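Local coordinates for CELL WALL surface anchor family protein (Streptococcus pneumoniae, PDB 2WW8) that serves as a pilus adhesin and probably helps the pneumococcus recognise and attach to host cells, at residues G125-Q130 against K723-T728; P405-Q410 against A502-S507; F415-S418 against I424-S427. All blocks are in the same frame, centred on the assembly; numbering follows the deposited sequence.

Contact 1 lies on one side of the centre of a long, multidomain chain, contacts 2 and 3 on the other. Contact 1 is a buried meeting of two beta-sheets in a prealbumin-like domain, with contact 2 centred about 113 Å away and contact 3 about 101 Å away. Contacts 2 and 3 are neighbours, their centres about 16 Å apart, and both use helix 407-416: contact 2 holds its beginning and contact 3 its last turn and the chain just beyond. Both are partly buried. The chemistry follows the place: methyl groups and a proline between sheets in contact 1, an aromatic face on a proline in contact 2, and in contact 3 an apolar side next to a lysine and water at the surface.

Contact 1: residues G125-Q130 against K723-T728; sequences GRTTVQ and KYPEIT
The puckered ring of Pro725 turns its CG-CD edge to Thr127, crossing that side chain at about a right angle, while CB at another corner faces Val129. Together these residues join the two sheets of a prealbumin-like beta-sandwich: strand 127-129 is at the border of one sheet, and strand 724-730, arriving from almost 600 residues later in the chain, completes the other by lying between strands 48-55 and 135-137. The short strand axes approach to 6.7 Å at 25°, and side chains rather than backbone hydrogen bonds fill the gap. Pro725 CG packs 3.5 Å from Thr127 CG2 and 3.3 Å from Thr127 O. Thr127 suits this place because its two branches divide the work: CG2, anti to the backbone N, meets the proline, whereas OG1 is hydrogen-bonded to Lys49 N. Deeper in, Val129 and Ile727 reach toward each other tip to tip, Ile727 CD1 resting 3.8 Å from Val129 CG1 and as far from CG2, so that one methyl nests against both branches. At the polar end a water bridges the two segments, accepting from Thr127 N at 3.0 Å and donating to Lys723 O at 2.7 Å.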
ATOM      1  N   GLY A 125     -15.830  16.692 -29.385  1.00 15.28           N
ATOM      2  CA  GLY A 125     -14.674  17.024 -30.223  1.00 15.95           C
ATOM      3  C   GLY A 125     -14.155  15.954 -31.170  1.00 16.08           C
ATOM      4  O   GLY A 125     -13.069  16.062 -31.734  1.00 16.60           O
ATOM      5  N   ARG A 126     -14.944  14.905 -31.347  1.00 16.06           N
ATOM      6  CA  ARG A 126     -14.618  13.824 -32.262  1.00 16.50           C
ATOM      7  C   ARG A 126     -14.821  14.315 -33.700  1.00 16.86           C
ATOM      8  O   ARG A 126     -15.934  14.682 -34.106  1.00 16.03           O
ATOM      9  CB  ARG A 126     -15.576  12.682 -31.977  1.00 16.06           C
ATOM     10  CG  ARG A 126     -15.781  11.713 -33.088  1.00 19.54           C
ATOM     11  CD  ARG A 126     -14.931  10.520 -32.806  1.00 25.02           C
ATOM     12  NE  ARG A 126     -15.723   9.341 -33.102  1.00 30.32           N
ATOM     13  CZ  ARG A 126     -16.616   8.790 -32.280  1.00 33.63           C
ATOM     14  NH1 ARG A 126     -16.864   9.276 -31.065  1.00 32.32           N
ATOM     15  NH2 ARG A 126     -17.268   7.709 -32.698  1.00 36.65           N
ATOM     16  N   THR A 127     -13.733  14.303 -34.462  1.00 16.94           N
ATOM     17  CA  THR A 127     -13.730  14.851 -35.820  1.00 17.13           C
ATOM     18  C   THR A 127     -13.744  13.753 -36.877  1.00 18.22           C
ATOM     19  O   THR A 127     -12.814  12.942 -36.960  1.00 17.14           O
ATOM     20  CB  THR A 127     -12.474  15.712 -36.048  1.00 16.90           C
ATOM     21  OG1 THR A 127     -12.485  16.809 -35.128  1.00 14.24           O
ATOM     22  CG2 THR A 127     -12.426  16.231 -37.496  1.00 17.52           C
ATOM     23  N   THR A 128     -14.785  13.755 -37.702  1.00 19.79           N
ATOM     24  CA  THR A 128     -14.915  12.753 -38.764  1.00 22.22           C
ATOM     25  C   THR A 128     -15.009  13.402 -40.154  1.00 23.56           C
ATOM     26  O   THR A 128     -15.746  14.377 -40.340  1.00 23.46           O
ATOM     27  CB  THR A 128     -16.162  11.878 -38.502  1.00 22.20           C
ATOM     28  OG1 THR A 128     -16.130  11.423 -37.143  1.00 23.24           O
ATOM     29  CG2 THR A 128     -16.251  10.689 -39.450  1.00 22.66           C
ATOM     30  N   VAL A 129     -14.277  12.873 -41.128  1.00 24.80           N
ATOM     31  CA  VAL A 129     -14.441  13.338 -42.505  1.00 27.09           C
ATOM     32  C   VAL A 129     -15.336  12.331 -43.230  1.00 28.48           C
ATOM     33  O   VAL A 129     -14.875  11.223 -43.483  1.00 28.93           O
ATOM     34  CB  VAL A 129     -13.070  13.491 -43.195  1.00 26.98           C
ATOM     35  CG1 VAL A 129     -13.225  14.084 -44.598  1.00 28.08           C
ATOM     36  CG2 VAL A 129     -12.145  14.361 -42.341  1.00 26.66           C
ATOM     37  N   GLN A 130     -16.588  12.689 -43.536  1.00 30.10           N
ATOM     38  CA  GLN A 130     -17.622  11.707 -43.916  1.00 31.79           C
ATOM     39  C   GLN A 130     -17.301  10.912 -45.182  1.00 32.11           C
ATOM     40  O   GLN A 130     -16.787  11.473 -46.149  1.00 32.17           O
ATOM     41  CB  GLN A 130     -19.018  12.350 -44.015  1.00 32.37           C
ATOM     42  CG  GLN A 130     -19.672  12.702 -42.664  1.00 35.87           C
ATOM     43  CD  GLN A 130     -20.086  11.468 -41.845  1.00 40.88           C
ATOM     44  OE1 GLN A 130     -19.307  10.929 -41.040  1.00 41.00           O
ATOM     45  NE2 GLN A 130     -21.324  11.016 -42.049  1.00 41.10           N
ATOM     46  N   LYS A 723      -7.384  10.995 -31.261  1.00 15.33           N
ATOM     47  CA  LYS A 723      -6.647  11.116 -32.529  1.00 15.85           C
ATOM     48  C   LYS A 723      -7.378  11.981 -33.549  1.00 15.55           C
ATOM     49  O   LYS A 723      -8.615  12.058 -33.577  1.00 15.51           O
ATOM     50  CB  LYS A 723      -6.359   9.751 -33.139  1.00 15.53           C
ATOM     51  CG  LYS A 723      -5.233   9.037 -32.434  1.00 17.74           C
ATOM     52  CD  LYS A 723      -5.357   7.573 -32.738  1.00 23.42           C
ATOM     53  CE  LYS A 723      -4.462   6.730 -31.852  1.00 28.98           C
ATOM     54  NZ  LYS A 723      -3.932   5.656 -32.760  1.00 31.10           N
ATOM     55  N   TYR A 724      -6.604  12.646 -34.395  1.00 15.59           N
ATOM     56  CA  TYR A 724      -7.237  13.497 -35.399  1.00 16.74           C
ATOM     57  C   TYR A 724      -7.124  12.866 -36.787  1.00 16.61           C
ATOM     58  O   TYR A 724      -6.155  12.166 -37.074  1.00 16.16           O
ATOM     59  CB  TYR A 724      -6.720  14.942 -35.342  1.00 16.03           C
ATOM     60  CG  TYR A 724      -5.268  15.033 -35.696  1.00 17.66           C
ATOM     61  CD1 TYR A 724      -4.869  15.011 -37.035  1.00 17.72           C
ATOM     62  CD2 TYR A 724      -4.300  15.111 -34.703  1.00 18.56           C
ATOM     63  CE1 TYR A 724      -3.540  15.065 -37.375  1.00 18.21           C
ATOM     64  CE2 TYR A 724      -2.955  15.178 -35.036  1.00 20.15           C
ATOM     65  CZ  TYR A 724      -2.596  15.160 -36.378  1.00 19.77           C
ATOM     66  OH  TYR A 724      -1.278  15.210 -36.751  1.00 22.23           O
ATOM     67  N   PRO A 725      -8.133  13.104 -37.638  1.00 17.59           N
ATOM     68  CA  PRO A 725      -8.057  12.678 -39.049  1.00 18.11           C
ATOM     69  C   PRO A 725      -7.101  13.500 -39.919  1.00 18.58           C
ATOM     70  O   PRO A 725      -7.095  14.737 -39.841  1.00 18.59           O
ATOM     71  CB  PRO A 725      -9.506  12.795 -39.552  1.00 17.49           C
ATOM     72  CG  PRO A 725     -10.143  13.786 -38.636  1.00 17.54           C
ATOM     73  CD  PRO A 725      -9.412  13.761 -37.309  1.00 16.76           C
ATOM     74  N   GLU A 726      -6.300  12.789 -40.715  1.00 18.92           N
ATOM     75  CA  GLU A 726      -5.428  13.346 -41.742  1.00 19.16           C
ATOM     76  C   GLU A 726      -5.807  12.799 -43.127  1.00 19.55           C
ATOM     77  O   GLU A 726      -5.595  11.619 -43.436  1.00 19.34           O
ATOM     78  CB  GLU A 726      -3.955  13.103 -41.396  1.00 18.38           C
ATOM     79  CG  GLU A 726      -3.005  13.341 -42.540  1.00 20.26           C
ATOM     80  CD  GLU A 726      -1.793  12.449 -42.430  1.00 22.32           C
ATOM     81  OE1 GLU A 726      -0.954  12.810 -41.577  1.00 22.28           O
ATOM     82  OE2 GLU A 726      -1.690  11.430 -43.173  1.00 18.63           O
ATOM     83  N   ILE A 727      -6.397  13.662 -43.951  1.00 20.27           N
ATOM     84  CA  ILE A 727      -6.589  13.344 -45.371  1.00 20.82           C
ATOM     85  C   ILE A 727      -5.328  13.598 -46.189  1.00 20.49           C
ATOM     86  O   ILE A 727      -4.698  14.653 -46.082  1.00 19.94           O
ATOM     87  CB  ILE A 727      -7.697  14.132 -46.059  1.00 20.49           C
ATOM     88  CG1 ILE A 727      -9.004  13.991 -45.296  1.00 21.97           C
ATOM     89  CG2 ILE A 727      -7.927  13.523 -47.428  1.00 21.78           C
ATOM     90  CD1 ILE A 727      -9.691  15.310 -45.094  1.00 25.67           C
ATOM     91  N   THR A 728      -4.968  12.599 -46.987  1.00 20.34           N
ATOM     92  CA  THR A 728      -3.923  12.747 -47.978  1.00 20.28           C
ATOM     93  C   THR A 728      -4.593  12.853 -49.357  1.00 20.67           C
ATOM     94  O   THR A 728      -5.369  11.983 -49.783  1.00 19.64           O
ATOM     95  CB  THR A 728      -2.843  11.656 -47.875  1.00 19.99           C
ATOM     96  OG1 THR A 728      -2.236  11.761 -46.585  1.00 20.48           O
ATOM     97  CG2 THR A 728      -1.746  11.846 -48.941  1.00 20.66           C
TER
HETATM   98  O   HOH W   1     -10.951  13.448 -33.728  1.00  5.01           O

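Contact 2: residues P405-Q410 against A502-S507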
ATOM      1  N   PRO A 405       4.739 -12.426  74.325  1.00 21.05           N
ATOM      2  CA  PRO A 405       3.733 -13.491  74.302  1.00 20.46           C
ATOM      3  C   PRO A 405       4.144 -14.689  73.468  1.00 18.76           C
ATOM      4  O   PRO A 405       5.092 -14.612  72.704  1.00 19.84           O
ATOM      5  CB  PRO A 405       2.492 -12.847  73.663  1.00 19.37           C
ATOM      6  CG  PRO A 405       2.777 -11.422  73.457  1.00 21.24           C
ATOM      7  CD  PRO A 405       4.253 -11.177  73.709  1.00 20.25           C
ATOM      8  N   SER A 406       3.430 -15.796  73.591  1.00 18.64           N
ATOM      9  CA  SER A 406       3.727 -16.948  72.737  1.00 18.36           C
ATOM     10  C   SER A 406       3.605 -16.588  71.260  1.00 19.10           C
ATOM     11  O   SER A 406       2.825 -15.691  70.871  1.00 19.05           O
ATOM     12  CB  SER A 406       2.797 -18.110  73.088  1.00 19.02           C
ATOM     13  OG  SER A 406       1.597 -17.975  72.355  1.00 20.41           O
ATOM     14  N   TYR A 407       4.375 -17.287  70.429  1.00 16.59           N
ATOM     15  CA  TYR A 407       4.305 -17.072  69.010  1.00 16.35           C
ATOM     16  C   TYR A 407       2.887 -17.175  68.438  1.00 13.97           C
ATOM     17  O   TYR A 407       2.567 -16.418  67.538  1.00 12.32           O
ATOM     18  CB  TYR A 407       5.324 -17.931  68.258  1.00 15.64           C
ATOM     19  CG  TYR A 407       6.745 -17.648  68.712  1.00 17.17           C
ATOM     20  CD1 TYR A 407       7.239 -16.357  68.650  1.00 15.71           C
ATOM     21  CD2 TYR A 407       7.577 -18.652  69.256  1.00 14.12           C
ATOM     22  CE1 TYR A 407       8.513 -16.060  69.040  1.00 17.32           C
ATOM     23  CE2 TYR A 407       8.889 -18.345  69.661  1.00 14.84           C
ATOM     24  CZ  TYR A 407       9.350 -17.036  69.551  1.00 17.34           C
ATOM     25  OH  TYR A 407      10.619 -16.612  69.916  1.00 21.60           O
ATOM     26  N   GLN A 408       2.105 -18.140  68.905  1.00 13.21           N
ATOM     27  CA  GLN A 408       0.745 -18.287  68.412  1.00 13.65           C
ATOM     28  C   GLN A 408      -0.063 -17.024  68.814  1.00 14.20           C
ATOM     29  O   GLN A 408      -0.778 -16.496  67.987  1.00 14.82           O
ATOM     30  CB  GLN A 408       0.093 -19.550  69.010  1.00 14.99           C
ATOM     31  CG  GLN A 408      -1.340 -19.831  68.493  1.00 15.13           C
ATOM     32  CD  GLN A 408      -1.319 -20.077  67.008  1.00 21.84           C
ATOM     33  OE1 GLN A 408      -0.582 -20.944  66.536  1.00 19.93           O
ATOM     34  NE2 GLN A 408      -2.086 -19.291  66.235  1.00 23.69           N
ATOM     35  N   ASN A 409      -0.002 -16.595  70.085  1.00 15.38           N
ATOM     36  CA  ASN A 409      -0.639 -15.346  70.550  1.00 15.02           C
ATOM     37  C   ASN A 409      -0.202 -14.159  69.674  1.00 16.01           C
ATOM     38  O   ASN A 409      -1.029 -13.342  69.242  1.00 14.50           O
ATOM     39  CB  ASN A 409      -0.419 -15.092  72.045  1.00 15.15           C
ATOM     40  CG  ASN A 409      -1.315 -15.982  72.942  1.00 16.62           C
ATOM     41  OD1 ASN A 409      -2.372 -16.445  72.528  1.00 22.24           O
ATOM     42  ND2 ASN A 409      -0.882 -16.207  74.167  1.00 11.44           N
ATOM     43  N   GLN A 410       1.088 -14.126  69.344  1.00 14.63           N
ATOM     44  CA  GLN A 410       1.594 -13.032  68.546  1.00 14.09           C
ATOM     45  C   GLN A 410       0.950 -13.088  67.182  1.00 14.71           C
ATOM     46  O   GLN A 410       0.540 -12.053  66.630  1.00 13.86           O
ATOM     47  CB  GLN A 410       3.107 -13.072  68.415  1.00 12.70           C
ATOM     48  CG  GLN A 410       3.804 -12.704  69.711  1.00 12.20           C
ATOM     49  CD  GLN A 410       5.299 -12.550  69.475  1.00 16.12           C
ATOM     50  OE1 GLN A 410       5.711 -12.020  68.446  1.00 19.84           O
ATOM     51  NE2 GLN A 410       6.112 -12.976  70.416  1.00 14.54           N
ATOM     52  N   ALA A 502      12.656 -23.104  59.062  1.00 15.65           N
ATOM     53  CA  ALA A 502      11.398 -22.700  59.691  1.00 16.11           C
ATOM     54  C   ALA A 502      11.788 -21.689  60.791  1.00 16.23           C
ATOM     55  O   ALA A 502      12.921 -21.685  61.308  1.00 14.19           O
ATOM     56  CB  ALA A 502      10.827 -23.954  60.272  1.00 14.50           C
ATOM     57  N   TYR A 503      10.863 -20.818  61.156  1.00 15.46           N
ATOM     58  CA  TYR A 503      11.116 -19.833  62.210  1.00 15.30           C
ATOM     59  C   TYR A 503       9.780 -19.561  62.936  1.00 16.10           C
ATOM     60  O   TYR A 503       8.704 -19.786  62.367  1.00 16.17           O
ATOM     61  CB  TYR A 503      11.769 -18.595  61.563  1.00 16.28           C
ATOM     62  CG  TYR A 503      10.788 -17.806  60.702  1.00 15.23           C
ATOM     63  CD1 TYR A 503      10.532 -18.150  59.339  1.00 13.59           C
ATOM     64  CD2 TYR A 503      10.120 -16.704  61.247  1.00 19.03           C
ATOM     65  CE1 TYR A 503       9.630 -17.409  58.560  1.00 15.97           C
ATOM     66  CE2 TYR A 503       9.214 -15.965  60.451  1.00 16.39           C
ATOM     67  CZ  TYR A 503       8.979 -16.308  59.143  1.00 17.62           C
ATOM     68  OH  TYR A 503       8.044 -15.577  58.429  1.00 15.00           O
ATOM     69  N   PRO A 504       9.817 -19.200  64.243  1.00 17.75           N
ATOM     70  CA  PRO A 504      10.954 -19.427  65.203  1.00 16.64           C
ATOM     71  C   PRO A 504      11.292 -20.914  65.358  1.00 17.18           C
ATOM     72  O   PRO A 504      10.431 -21.751  65.599  1.00 15.41           O
ATOM     73  CB  PRO A 504      10.457 -18.812  66.503  1.00 16.98           C
ATOM     74  CG  PRO A 504       9.296 -17.844  66.023  1.00 14.63           C
ATOM     75  CD  PRO A 504       8.651 -18.602  64.908  1.00 15.33           C
ATOM     76  N   PHE A 505      12.559 -21.263  65.133  1.00 18.32           N
ATOM     77  CA  PHE A 505      12.904 -22.657  64.912  1.00 17.80           C
ATOM     78  C   PHE A 505      12.594 -23.561  66.101  1.00 18.73           C
ATOM     79  O   PHE A 505      12.202 -24.737  65.948  1.00 19.15           O
ATOM     80  CB  PHE A 505      14.391 -22.710  64.524  1.00 18.88           C
ATOM     81  CG  PHE A 505      14.814 -24.042  64.074  1.00 18.39           C
ATOM     82  CD1 PHE A 505      14.581 -24.461  62.764  1.00 20.41           C
ATOM     83  CD2 PHE A 505      15.432 -24.919  64.973  1.00 22.60           C
ATOM     84  CE1 PHE A 505      15.001 -25.743  62.321  1.00 16.35           C
ATOM     85  CE2 PHE A 505      15.846 -26.185  64.554  1.00 18.65           C
ATOM     86  CZ  PHE A 505      15.644 -26.615  63.250  1.00 16.90           C
ATOM     87  N   ASN A 506      12.732 -23.020  67.312  1.00 18.36           N
ATOM     88  CA  ASN A 506      12.440 -23.836  68.500  1.00 19.90           C
ATOM     89  C   ASN A 506      11.105 -23.536  69.164  1.00 19.34           C
ATOM     90  O   ASN A 506      10.869 -23.878  70.320  1.00 18.37           O
ATOM     91  CB  ASN A 506      13.579 -23.767  69.525  1.00 21.47           C
ATOM     92  CG  ASN A 506      14.848 -24.368  68.967  1.00 24.90           C
ATOM     93  OD1 ASN A 506      15.860 -23.690  68.835  1.00 31.98           O
ATOM     94  ND2 ASN A 506      14.761 -25.631  68.542  1.00 27.02           N
ATOM     95  N   SER A 507      10.227 -22.873  68.429  1.00 17.51           N
ATOM     96  CA  SER A 507       8.909 -22.561  68.955  1.00 16.33           C
ATOM     97  C   SER A 507       8.133 -23.792  69.437  1.00 17.10           C
ATOM     98  O   SER A 507       8.081 -24.790  68.730  1.00 16.74           O
ATOM     99  CB  SER A 507       8.137 -21.852  67.848  1.00 15.82           C
ATOM    100  OG  SER A 507       6.795 -21.629  68.262  1.00 19.30           O
TER
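Tyr407 lays one face of its ring on Pro504, whose CG stands 3.4 Å from the ring centroid and almost on the ring normal, a nearly centred CH-pi contact. It joins the first turn of helix 407-416 to a type I beta turn, Pro504 to Ser507, both within the long insertion between strands 379-386 and 533-539 of what is probably a von Willebrand factor A-like domain. CG of Tyr407 is anti to its carbonyl carbon (chi1 -59°), which carries the ring out from the helix to the turn. Proline suits the site: its compact, apolar ring offers the hydrogens of CG and CB to the pi face, and the cis peptide bond before it bends the chain. Pro504 CB adds a second touch, 3.6 Å from Tyr407 CE2. Near the ring plane, at the edge, Ser507 OG lies 3.2 Å from Tyr407 CD2; this hydroxyl is engaged with Ala510 O and Thr509 N. The far end of the tyrosine is held too, since OH is hydrogen-bonded to His400 ND1 and Phe398 meets the ring edge-to-face.

The helix start is capped. Ser406 is the N-cap, its OG accepting from Asn409 N at 3.1 Å. The sulfonate of a buffer molecule, probably from the crystallisation liquor, accepts from Tyr407 N, as might be expected of an anion at the positive end of a helix. Gln410, one turn on, folds its amide back over the cap: NE2 donates to Pro405 O at 3.0 Å with a nearly straight N-H...O angle of 168°, from a position tilted out of the carbonyl plane.

Contact 3: residues F415-S418 against I424-S427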
ATOM      1  N   PHE A 415      -3.195 -11.480  62.951  1.00 11.14           N
ATOM      2  CA  PHE A 415      -4.353 -11.812  62.085  1.00 11.43           C
ATOM      3  C   PHE A 415      -5.479 -10.851  62.442  1.00 10.49           C
ATOM      4  O   PHE A 415      -6.237 -10.444  61.587  1.00 12.54           O
ATOM      5  CB  PHE A 415      -4.897 -13.232  62.289  1.00 12.27           C
ATOM      6  CG  PHE A 415      -4.044 -14.320  61.705  1.00 11.86           C
ATOM      7  CD1 PHE A 415      -3.332 -14.139  60.563  1.00 19.62           C
ATOM      8  CD2 PHE A 415      -3.938 -15.526  62.395  1.00 23.22           C
ATOM      9  CE1 PHE A 415      -2.532 -15.135  60.026  1.00 20.91           C
ATOM     10  CE2 PHE A 415      -3.139 -16.546  61.910  1.00 24.59           C
ATOM     11  CZ  PHE A 415      -2.427 -16.332  60.705  1.00 21.01           C
ATOM     12  N   SER A 416      -5.566 -10.494  63.712  1.00  9.03           N
ATOM     13  CA  SER A 416      -6.661  -9.659  64.199  0.50  8.85           C
ATOM     14  C   SER A 416      -6.701  -8.244  63.616  1.00  8.02           C
ATOM     15  O   SER A 416      -7.751  -7.655  63.549  1.00 10.41           O
ATOM     16  CB  SER A 416      -6.638  -9.593  65.720  0.50  7.33           C
ATOM     17  OG  SER A 416      -7.835  -8.993  66.191  0.50  8.87           O
ATOM     18  N   LYS A 417      -5.561  -7.709  63.213  1.00  9.73           N
ATOM     19  CA  LYS A 417      -5.432  -6.394  62.565  1.00 10.15           C
ATOM     20  C   LYS A 417      -5.765  -6.387  61.090  1.00 10.39           C
ATOM     21  O   LYS A 417      -5.961  -5.297  60.578  1.00 10.83           O
ATOM     22  CB  LYS A 417      -3.993  -5.850  62.738  1.00 10.09           C
ATOM     23  CG  LYS A 417      -3.637  -5.681  64.232  1.00 14.40           C
ATOM     24  CD  LYS A 417      -2.106  -5.619  64.390  1.00 19.21           C
ATOM     25  CE  LYS A 417      -1.550  -4.387  63.733  1.00 12.99           C
ATOM     26  NZ  LYS A 417      -0.112  -4.299  64.167  1.00 26.26           N
ATOM     27  N   SER A 418      -5.793  -7.543  60.419  1.00  9.05           N
ATOM     28  CA  SER A 418      -6.045  -7.607  59.000  1.00 10.55           C
ATOM     29  C   SER A 418      -7.530  -7.344  58.829  1.00 11.33           C
ATOM     30  O   SER A 418      -8.310  -7.691  59.711  1.00 10.53           O
ATOM     31  CB  SER A 418      -5.580  -8.948  58.361  1.00 10.07           C
ATOM     32  OG  SER A 418      -6.326 -10.033  58.944  1.00 14.45           O
ATOM     33  N   ILE A 424      -2.032 -10.851  57.288  1.00 12.52           N
ATOM     34  CA  ILE A 424      -1.065 -10.075  58.037  1.00 12.82           C
ATOM     35  C   ILE A 424      -0.793  -8.773  57.274  1.00 13.14           C
ATOM     36  O   ILE A 424      -0.452  -8.800  56.118  1.00 12.92           O
ATOM     37  CB  ILE A 424       0.251 -10.893  58.277  1.00 13.22           C
ATOM     38  CG1 ILE A 424      -0.059 -12.175  59.097  1.00 14.16           C
ATOM     39  CG2 ILE A 424       1.279 -10.010  59.040  1.00 13.16           C
ATOM     40  CD1 ILE A 424       1.154 -13.172  59.137  1.00 13.74           C
ATOM     41  N   LEU A 425      -0.908  -7.647  57.963  1.00 13.76           N
ATOM     42  CA  LEU A 425      -0.579  -6.336  57.417  1.00 13.40           C
ATOM     43  C   LEU A 425       0.897  -6.232  57.063  1.00 14.12           C
ATOM     44  O   LEU A 425       1.756  -6.796  57.741  1.00 12.12           O
ATOM     45  CB  LEU A 425      -0.896  -5.293  58.470  1.00 12.15           C
ATOM     46  CG  LEU A 425      -2.385  -5.044  58.704  1.00 14.27           C
ATOM     47  CD1 LEU A 425      -2.479  -3.814  59.552  1.00 10.95           C
ATOM     48  CD2 LEU A 425      -3.153  -4.810  57.419  1.00 13.05           C
ATOM     49  N   LEU A 426       1.186  -5.470  56.023  1.00 14.36           N
ATOM     50  CA  LEU A 426       2.583  -5.356  55.596  1.00 17.19           C
ATOM     51  C   LEU A 426       3.509  -4.838  56.713  1.00 16.41           C
ATOM     52  O   LEU A 426       4.675  -5.257  56.814  1.00 16.57           O
ATOM     53  CB  LEU A 426       2.712  -4.464  54.347  1.00 16.90           C
ATOM     54  CG  LEU A 426       4.075  -4.447  53.624  1.00 18.71           C
ATOM     55  CD1 LEU A 426       4.635  -5.801  53.249  1.00 20.53           C
ATOM     56  CD2 LEU A 426       3.996  -3.464  52.411  1.00 21.88           C
ATOM     57  N   SER A 427       2.965  -3.998  57.593  1.00 15.64           N
ATOM     58  CA  SER A 427       3.762  -3.479  58.712  1.00 17.13           C
ATOM     59  C   SER A 427       4.106  -4.551  59.789  1.00 17.13           C
ATOM     60  O   SER A 427       4.927  -4.345  60.684  1.00 19.38           O
ATOM     61  CB  SER A 427       3.071  -2.225  59.281  1.00 16.62           C
ATOM     62  OG  SER A 427       1.843  -2.660  59.816  1.00 17.23           O
TER
HETATM   63  O   HOH W   2       1.811  -3.083  62.235  1.00 32.62           O
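Phe415 and Ile424 form the apolar inner side of this contact, while Lys417 with Leu425 makes its outer, solvent-bordered side. On the inside the two side chains pass at a slant, Phe415 CE1 lying 4.0 Å from CG1 of the buried Ile424. With CG anti to its own carbonyl carbon (chi1 -74°), Phe415 swings its ring back toward the isoleucine although its CB starts off away from that segment. Trp521 of helix 516-526 backs both, meeting the phenylalanine edge-to-face and touching Ile424, whose branched aliphatic chain also packs on Ile396 and Phe429.

Between these two sides the chain leaves the C-terminal end of helix 407-416, in the insertion of the probable von Willebrand factor A-like domain, and after a five-residue loop heads into the 3-10 segment that includes 426-427. Buried Ser418 ties down this turn: its OG donates to Phe415 O at 2.7 Å and its N to the same oxygen at 3.2 Å, giving that carbonyl two donors. A small hydroxyl residue is apt here, because chi1 of 63° folds OG back over the backbone, where it also takes the N-H of Gly423. Farther along, Asn526, a calcium-site residue, bonds through its amide to Ile424 O and Leu426 N, linking the returning chain to the neighbourhood of the metal.

Toward solvent, exposed Lys417 and partly exposed Leu425 meet. Leu425 lies across both Lys417 and Ser418: its CD1 rests 3.9 Å from Lys417 O and 4.1 Å from Lys417 CB, and its CD2 4.3 Å from Ser418 CA, the aliphatic root of the lysine sheltering the leucine. The rest of the lysine chain runs on to its charged end, which makes a salt bridge to Asp428 and donates from NZ to a water at 3.0 Å. The same water is hydrogen-bonded to Ser427 OG at 2.5 Å.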